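Local coordinates for 2-oxoglutarate dehydrogenase E3 component (Thermus thermophilus, PDB 2YQU), which oxidises protein-bound dihydrolipoamide to lipoamide with NAD+, through its FAD and a redox-active disulfide, as the E3 component of 2-oxo acid dehydrogenase complexes, at the interface of chains A and B. Residues are numbered along the deposited sequence; one frame, centred on the assembly and turned at random. Chains: chain A/B, 2-oxoglutarate dehydrogenase E3 component.

Contact 1 and contact 2 are two patches of one two-fold symmetric dimer interface. The centres of their C-alpha atoms lie about 21 Å apart. Helix 407-419 links them. Its first turn, with A:Asp409, belongs to contact 1, just after the arginine at 406. Its later turns, from A:Ala412 to A:Leu416, belong to contact 2. Contact 1 is a charged cluster and contact 2 is packed through carbon. The centre of contact 1 is about 19 Å from A:His434, and that of contact 2 about 15 Å from B:His434. Together they hold the dimer, on which the active sites are likely to depend.

Contact 1: the interface of chains A and B. Residues chain A 53, 57, 345, 406, 409; chain B 57, 375, 406.
At the centre, the guanidinium groups of A:Arg406 and B:Arg406 stack face to face. A:Arg406 CZ and B:Arg406 CZ are 3.9 Å apart and the planes differ by 27°. Each NE sits over the centre of the other group. Both side chains run extended from CG to NE, which brings their tips together. The two Arg57 side chains, bent at chi2 and chi3, join this cluster. A:Arg57 NH1 meets B:Arg406 NH2 tip to tip at 3.2 Å. Both are donors, so this is packing of like groups. The gathered positive charge is likely to be eased by nearby carboxylates. A:Glu53 supplies one: its OE2 forms a salt bridge of 2.7 Å with A:Arg57 NH2. Its OE1 turns to the other chain. There B:Arg375 crosses it at about a right angle, and B:Arg375 NE donates to the anti lone pair of A:Glu53 OE1 at 2.8 Å. B:Arg375 NH1 bonds the syn lone pair of A:Glu345 OE2 at 3.0 Å, in the guanidinium plane. At the rim, a water 3.0 Å from B:Arg375 NH2 also bonds A:Glu345 OE1 and A:Asp409 OD1. An alanine at B:Arg375 would remove both salt bridges and would probably leave the acidic groups less firmly tied across the interface. The site joins helix 45-63, which begins at the second redox cysteine, to the partner subunit and so helps hold the dimer together.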
ATOM      1  N   GLU A  53      -0.204 -12.285   8.985  1.00 14.65           N
ATOM      2  CA  GLU A  53       1.041 -11.640   8.564  1.00 15.54           C
ATOM      3  C   GLU A  53       2.232 -12.554   8.827  1.00 15.55           C
ATOM      4  O   GLU A  53       3.103 -12.695   7.975  1.00 15.90           O
ATOM      5  CB  GLU A  53       1.241 -10.305   9.282  1.00 16.01           C
ATOM      6  CG  GLU A  53       0.287  -9.213   8.820  1.00 17.70           C
ATOM      7  CD  GLU A  53       0.675  -8.608   7.485  1.00 19.47           C
ATOM      8  OE1 GLU A  53       0.071  -7.598   7.092  1.00 19.17           O
ATOM      9  OE2 GLU A  53       1.596  -9.123   6.825  1.00 22.30           O
ATOM     10  N   ARG A  57       4.766 -14.988   6.036  1.00 17.45           N
ATOM     11  CA  ARG A  57       6.233 -14.975   5.934  1.00 17.64           C
ATOM     12  C   ARG A  57       6.786 -16.390   6.043  1.00 17.15           C
ATOM     13  O   ARG A  57       7.671 -16.785   5.284  1.00 16.80           O
ATOM     14  CB  ARG A  57       6.850 -14.110   7.041  1.00 18.22           C
ATOM     15  CG  ARG A  57       7.135 -12.687   6.640  1.00 21.59           C
ATOM     16  CD  ARG A  57       5.913 -11.839   6.509  1.00 24.99           C
ATOM     17  NE  ARG A  57       5.756 -11.247   5.176  1.00 28.31           N
ATOM     18  CZ  ARG A  57       4.654 -10.616   4.765  1.00 29.57           C
ATOM     19  NH1 ARG A  57       4.603 -10.110   3.536  1.00 29.31           N
ATOM     20  NH2 ARG A  57       3.586 -10.503   5.564  1.00 29.50           N
ATOM     21  N   GLU A 345      -4.167 -10.569  -1.252  1.00 14.44           N
ATOM     22  CA  GLU A 345      -5.322  -9.893  -0.673  1.00 14.46           C
ATOM     23  C   GLU A 345      -6.450  -9.832  -1.700  1.00 14.00           C
ATOM     24  O   GLU A 345      -6.237  -9.963  -2.901  1.00 13.70           O
ATOM     25  CB  GLU A 345      -4.956  -8.496  -0.139  1.00 14.06           C
ATOM     26  CG  GLU A 345      -3.954  -8.572   1.005  1.00 14.84           C
ATOM     27  CD  GLU A 345      -3.660  -7.269   1.728  1.00 15.18           C
ATOM     28  OE1 GLU A 345      -4.106  -6.173   1.319  1.00 13.54           O
ATOM     29  OE2 GLU A 345      -2.958  -7.350   2.751  1.00 16.79           O
ATOM     30  N   ARG A 406      -0.989  -7.411  -1.697  1.00 13.73           N
ATOM     31  CA  ARG A 406      -1.205  -6.105  -1.077  1.00 14.05           C
ATOM     32  C   ARG A 406      -2.324  -5.261  -1.706  1.00 13.02           C
ATOM     33  O   ARG A 406      -2.326  -4.048  -1.578  1.00 12.32           O
ATOM     34  CB  ARG A 406       0.121  -5.340  -1.039  1.00 14.93           C
ATOM     35  CG  ARG A 406       1.166  -6.101  -0.226  1.00 17.62           C
ATOM     36  CD  ARG A 406       2.577  -5.838  -0.595  1.00 21.86           C
ATOM     37  NE  ARG A 406       3.455  -6.753   0.127  1.00 24.90           N
ATOM     38  CZ  ARG A 406       4.775  -6.721   0.070  1.00 26.59           C
ATOM     39  NH1 ARG A 406       5.394  -5.819  -0.677  1.00 28.35           N
ATOM     40  NH2 ARG A 406       5.488  -7.599   0.766  1.00 27.45           N
ATOM     41  N   ASP A 409      -3.898  -2.591   0.432  1.00 12.61           N
ATOM     42  CA  ASP A 409      -3.097  -1.373   0.560  1.00 12.94           C
ATOM     43  C   ASP A 409      -3.270  -0.469  -0.655  1.00 12.31           C
ATOM     44  O   ASP A 409      -3.345   0.746  -0.529  1.00 12.79           O
ATOM     45  CB  ASP A 409      -1.614  -1.692   0.718  1.00 13.08           C
ATOM     46  CG  ASP A 409      -1.293  -2.420   2.004  1.00 15.31           C
ATOM     47  OD1 ASP A 409      -2.093  -2.364   2.976  1.00 15.12           O
ATOM     48  OD2 ASP A 409      -0.236  -3.072   2.131  1.00 19.44           O
TER
ATOM     49  N   ARG B  57      13.377 -10.126   1.491  1.00 17.50           N
ATOM     50  CA  ARG B  57      12.858 -11.408   1.984  1.00 17.95           C
ATOM     51  C   ARG B  57      13.977 -12.295   2.523  1.00 17.35           C
ATOM     52  O   ARG B  57      13.798 -12.956   3.538  1.00 16.61           O
ATOM     53  CB  ARG B  57      12.097 -12.159   0.887  1.00 18.63           C
ATOM     54  CG  ARG B  57      10.827 -11.472   0.383  1.00 21.67           C
ATOM     55  CD  ARG B  57       9.752 -11.204   1.455  1.00 26.52           C
ATOM     56  NE  ARG B  57       9.339  -9.795   1.458  1.00 30.06           N
ATOM     57  CZ  ARG B  57       8.489  -9.236   2.322  1.00 32.68           C
ATOM     58  NH1 ARG B  57       7.931  -9.949   3.298  1.00 32.89           N
ATOM     59  NH2 ARG B  57       8.204  -7.939   2.207  1.00 33.43           N
ATOM     60  N   ARG B 375      -2.118  -2.780  12.652  1.00 15.14           N
ATOM     61  CA  ARG B 375      -1.549  -3.562  11.558  1.00 15.22           C
ATOM     62  C   ARG B 375      -0.022  -3.669  11.614  1.00 15.17           C
ATOM     63  O   ARG B 375       0.533  -4.753  11.442  1.00 14.68           O
ATOM     64  CB  ARG B 375      -1.982  -2.983  10.208  1.00 15.24           C
ATOM     65  CG  ARG B 375      -1.668  -3.870   9.023  1.00 15.32           C
ATOM     66  CD  ARG B 375      -2.378  -5.225   9.039  1.00 15.20           C
ATOM     67  NE  ARG B 375      -2.125  -5.993   7.819  1.00 16.86           N
ATOM     68  CZ  ARG B 375      -2.706  -5.764   6.643  1.00 17.84           C
ATOM     69  NH1 ARG B 375      -2.392  -6.511   5.598  1.00 19.72           N
ATOM     70  NH2 ARG B 375      -3.600  -4.803   6.491  1.00 17.49           N
ATOM     71  N   ARG B 406       6.560  -0.211   3.964  1.00 14.59           N
ATOM     72  CA  ARG B 406       5.637   0.027   2.860  1.00 14.76           C
ATOM     73  C   ARG B 406       5.078   1.445   2.827  1.00 13.96           C
ATOM     74  O   ARG B 406       4.006   1.671   2.293  1.00 13.76           O
ATOM     75  CB  ARG B 406       4.499  -1.003   2.889  1.00 15.39           C
ATOM     76  CG  ARG B 406       5.033  -2.431   2.861  1.00 18.54           C
ATOM     77  CD  ARG B 406       4.083  -3.473   3.316  1.00 22.97           C
ATOM     78  NE  ARG B 406       4.789  -4.739   3.489  1.00 26.35           N
ATOM     79  CZ  ARG B 406       4.212  -5.872   3.852  1.00 28.55           C
ATOM     80  NH1 ARG B 406       2.905  -5.921   4.084  1.00 30.40           N
ATOM     81  NH2 ARG B 406       4.948  -6.967   3.985  1.00 30.06           N
TER
HETATM   82  O   HOH W   1      -4.045  -4.238   3.534  1.00 15.32           O

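Contact 2: the interface of chains A and B. Residues chain A 412-413, 416, 420; chain B 413, 417, 422, 426-427.
A:Leu416 reaches across from helix 407-419 into chain B. Its CG is anti to the backbone N (chi1 -171°), which places the methyls against chain B. CB comes first, and A:Leu416 CB packs 4.0 Å from B:Glu413 CG. Beyond CG the chain forks into two methyls. CD2 makes the shorter contacts. A:Leu416 CD2 lies 3.4 Å from the backbone B:Glu413 O and 3.5 Å from B:Glu413 CG, so it rests against both the helix backbone and the aliphatic stem of that residue. On another side A:Leu416 CD2 touches B:Leu427 CD1 at 3.8 Å, where the two leucines cross at about a right angle. CD1 also touches the B:Leu427 methyl. A:Leu416 CD1 lies besides 3.6 Å above the ring plane of A:Phe420, offset toward the rim, so A:Leu416 props this ring from within its own chain.

The A:Phe420 ring uses its far edge against chain B. A:Phe420 CZ meets B:Ala422 CB at 3.6 Å, and A:Phe420 CE1 meets B:Asp426 CB at 3.8 Å. The ring and the B:Asp426 carboxylate are turned 74° apart, and the contact is made by the methylene. CE2 faces the backbone of B:Ala417. B:Glu413 is extended beyond CG and crosses A:Leu416 obliquely, with B:Glu413 OE1 3.5 Å from A:Ala412 CB. No polar bond crosses this patch, so shape and apolar packing carry it. The site lies in the dimerisation domain. Here the two copies of helix 407-419 pack against each other, and the A:Phe420 end meets the loop and helix 424-429 of chain B.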
ATOM      1  N   ALA A 412      -6.699   1.371  -0.735  1.00 13.38           N
ATOM      2  CA  ALA A 412      -6.814   2.521   0.155  1.00 12.96           C
ATOM      3  C   ALA A 412      -6.986   3.797  -0.649  1.00 12.96           C
ATOM      4  O   ALA A 412      -7.815   4.631  -0.320  1.00 12.81           O
ATOM      5  CB  ALA A 412      -5.605   2.632   1.073  1.00 13.25           C
ATOM      6  N   GLU A 413      -6.189   3.937  -1.702  1.00 12.20           N
ATOM      7  CA  GLU A 413      -6.298   5.068  -2.613  1.00 12.94           C
ATOM      8  C   GLU A 413      -7.634   5.107  -3.365  1.00 12.84           C
ATOM      9  O   GLU A 413      -8.178   6.188  -3.624  1.00 12.79           O
ATOM     10  CB  GLU A 413      -5.148   5.008  -3.615  1.00 12.51           C
ATOM     11  CG  GLU A 413      -4.967   6.275  -4.411  1.00 13.58           C
ATOM     12  CD  GLU A 413      -4.030   6.094  -5.572  1.00 14.84           C
ATOM     13  OE1 GLU A 413      -3.147   5.208  -5.504  1.00 15.21           O
ATOM     14  OE2 GLU A 413      -4.186   6.837  -6.551  1.00 16.03           O
ATOM     15  N   LEU A 416     -10.310   6.420  -1.106  1.00 12.51           N
ATOM     16  CA  LEU A 416     -10.175   7.874  -1.057  1.00 12.56           C
ATOM     17  C   LEU A 416     -10.764   8.506  -2.294  1.00 12.56           C
ATOM     18  O   LEU A 416     -11.496   9.481  -2.190  1.00 12.70           O
ATOM     19  CB  LEU A 416      -8.723   8.320  -0.908  1.00 12.34           C
ATOM     20  CG  LEU A 416      -8.530   9.824  -0.644  1.00 13.81           C
ATOM     21  CD1 LEU A 416      -9.158  10.226   0.683  1.00 13.49           C
ATOM     22  CD2 LEU A 416      -7.064  10.207  -0.677  1.00 14.32           C
ATOM     23  N   PHE A 420     -13.820  11.157  -2.490  1.00 14.81           N
ATOM     24  CA  PHE A 420     -13.678  12.441  -3.186  1.00 15.32           C
ATOM     25  C   PHE A 420     -14.592  12.550  -4.411  1.00 16.01           C
ATOM     26  O   PHE A 420     -14.530  13.550  -5.127  1.00 15.94           O
ATOM     27  CB  PHE A 420     -12.228  12.639  -3.660  1.00 15.35           C
ATOM     28  CG  PHE A 420     -11.242  12.975  -2.563  1.00 15.58           C
ATOM     29  CD1 PHE A 420     -11.651  13.195  -1.253  1.00 14.74           C
ATOM     30  CD2 PHE A 420      -9.893  13.077  -2.856  1.00 17.60           C
ATOM     31  CE1 PHE A 420     -10.741  13.506  -0.273  1.00 16.10           C
ATOM     32  CE2 PHE A 420      -8.980  13.381  -1.869  1.00 16.11           C
ATOM     33  CZ  PHE A 420      -9.406  13.594  -0.576  1.00 15.47           C
TER
ATOM     34  N   GLU B 413      -1.844   7.267  -1.532  1.00 13.12           N
ATOM     35  CA  GLU B 413      -3.058   7.964  -1.134  1.00 13.90           C
ATOM     36  C   GLU B 413      -2.812   9.452  -0.886  1.00 13.46           C
ATOM     37  O   GLU B 413      -3.664  10.285  -1.195  1.00 13.55           O
ATOM     38  CB  GLU B 413      -3.602   7.319   0.139  1.00 14.21           C
ATOM     39  CG  GLU B 413      -5.077   7.458   0.347  1.00 15.05           C
ATOM     40  CD  GLU B 413      -5.506   7.003   1.723  1.00 15.64           C
ATOM     41  OE1 GLU B 413      -5.033   5.937   2.187  1.00 15.78           O
ATOM     42  OE2 GLU B 413      -6.319   7.723   2.330  1.00 17.00           O
ATOM     43  N   ALA B 417      -4.428  12.755  -2.672  1.00 12.60           N
ATOM     44  CA  ALA B 417      -4.994  13.870  -1.914  1.00 12.63           C
ATOM     45  C   ALA B 417      -4.416  15.222  -2.350  1.00 13.07           C
ATOM     46  O   ALA B 417      -5.147  16.210  -2.485  1.00 13.03           O
ATOM     47  CB  ALA B 417      -4.806  13.659  -0.410  1.00 12.89           C
ATOM     48  N   ALA B 422      -6.777  18.608  -1.698  1.00 14.22           N
ATOM     49  CA  ALA B 422      -7.650  18.340  -0.563  1.00 14.02           C
ATOM     50  C   ALA B 422      -7.040  18.884   0.707  1.00 14.27           C
ATOM     51  O   ALA B 422      -5.857  19.208   0.753  1.00 14.23           O
ATOM     52  CB  ALA B 422      -7.885  16.837  -0.434  1.00 14.28           C
ATOM     53  N   ASP B 426     -10.199  16.445   4.918  1.00 15.74           N
ATOM     54  CA  ASP B 426     -10.785  15.609   3.869  1.00 15.85           C
ATOM     55  C   ASP B 426     -10.194  14.204   3.927  1.00 15.63           C
ATOM     56  O   ASP B 426     -10.915  13.206   3.884  1.00 15.85           O
ATOM     57  CB  ASP B 426     -10.501  16.181   2.474  1.00 15.79           C
ATOM     58  CG  ASP B 426     -11.267  17.452   2.180  1.00 17.53           C
ATOM     59  OD1 ASP B 426     -10.813  18.210   1.294  1.00 16.58           O
ATOM     60  OD2 ASP B 426     -12.316  17.779   2.778  1.00 18.22           O
ATOM     61  N   LEU B 427      -8.870  14.151   4.019  1.00 15.23           N
ATOM     62  CA  LEU B 427      -8.131  12.893   4.049  1.00 15.18           C
ATOM     63  C   LEU B 427      -8.393  12.118   5.336  1.00 15.59           C
ATOM     64  O   LEU B 427      -8.629  10.914   5.310  1.00 15.39           O
ATOM     65  CB  LEU B 427      -6.632  13.173   3.900  1.00 15.34           C
ATOM     66  CG  LEU B 427      -5.670  11.990   3.942  1.00 15.28           C
ATOM     67  CD1 LEU B 427      -6.071  10.940   2.924  1.00 14.79           C
ATOM     68  CD2 LEU B 427      -4.253  12.469   3.691  1.00 16.21           C
TER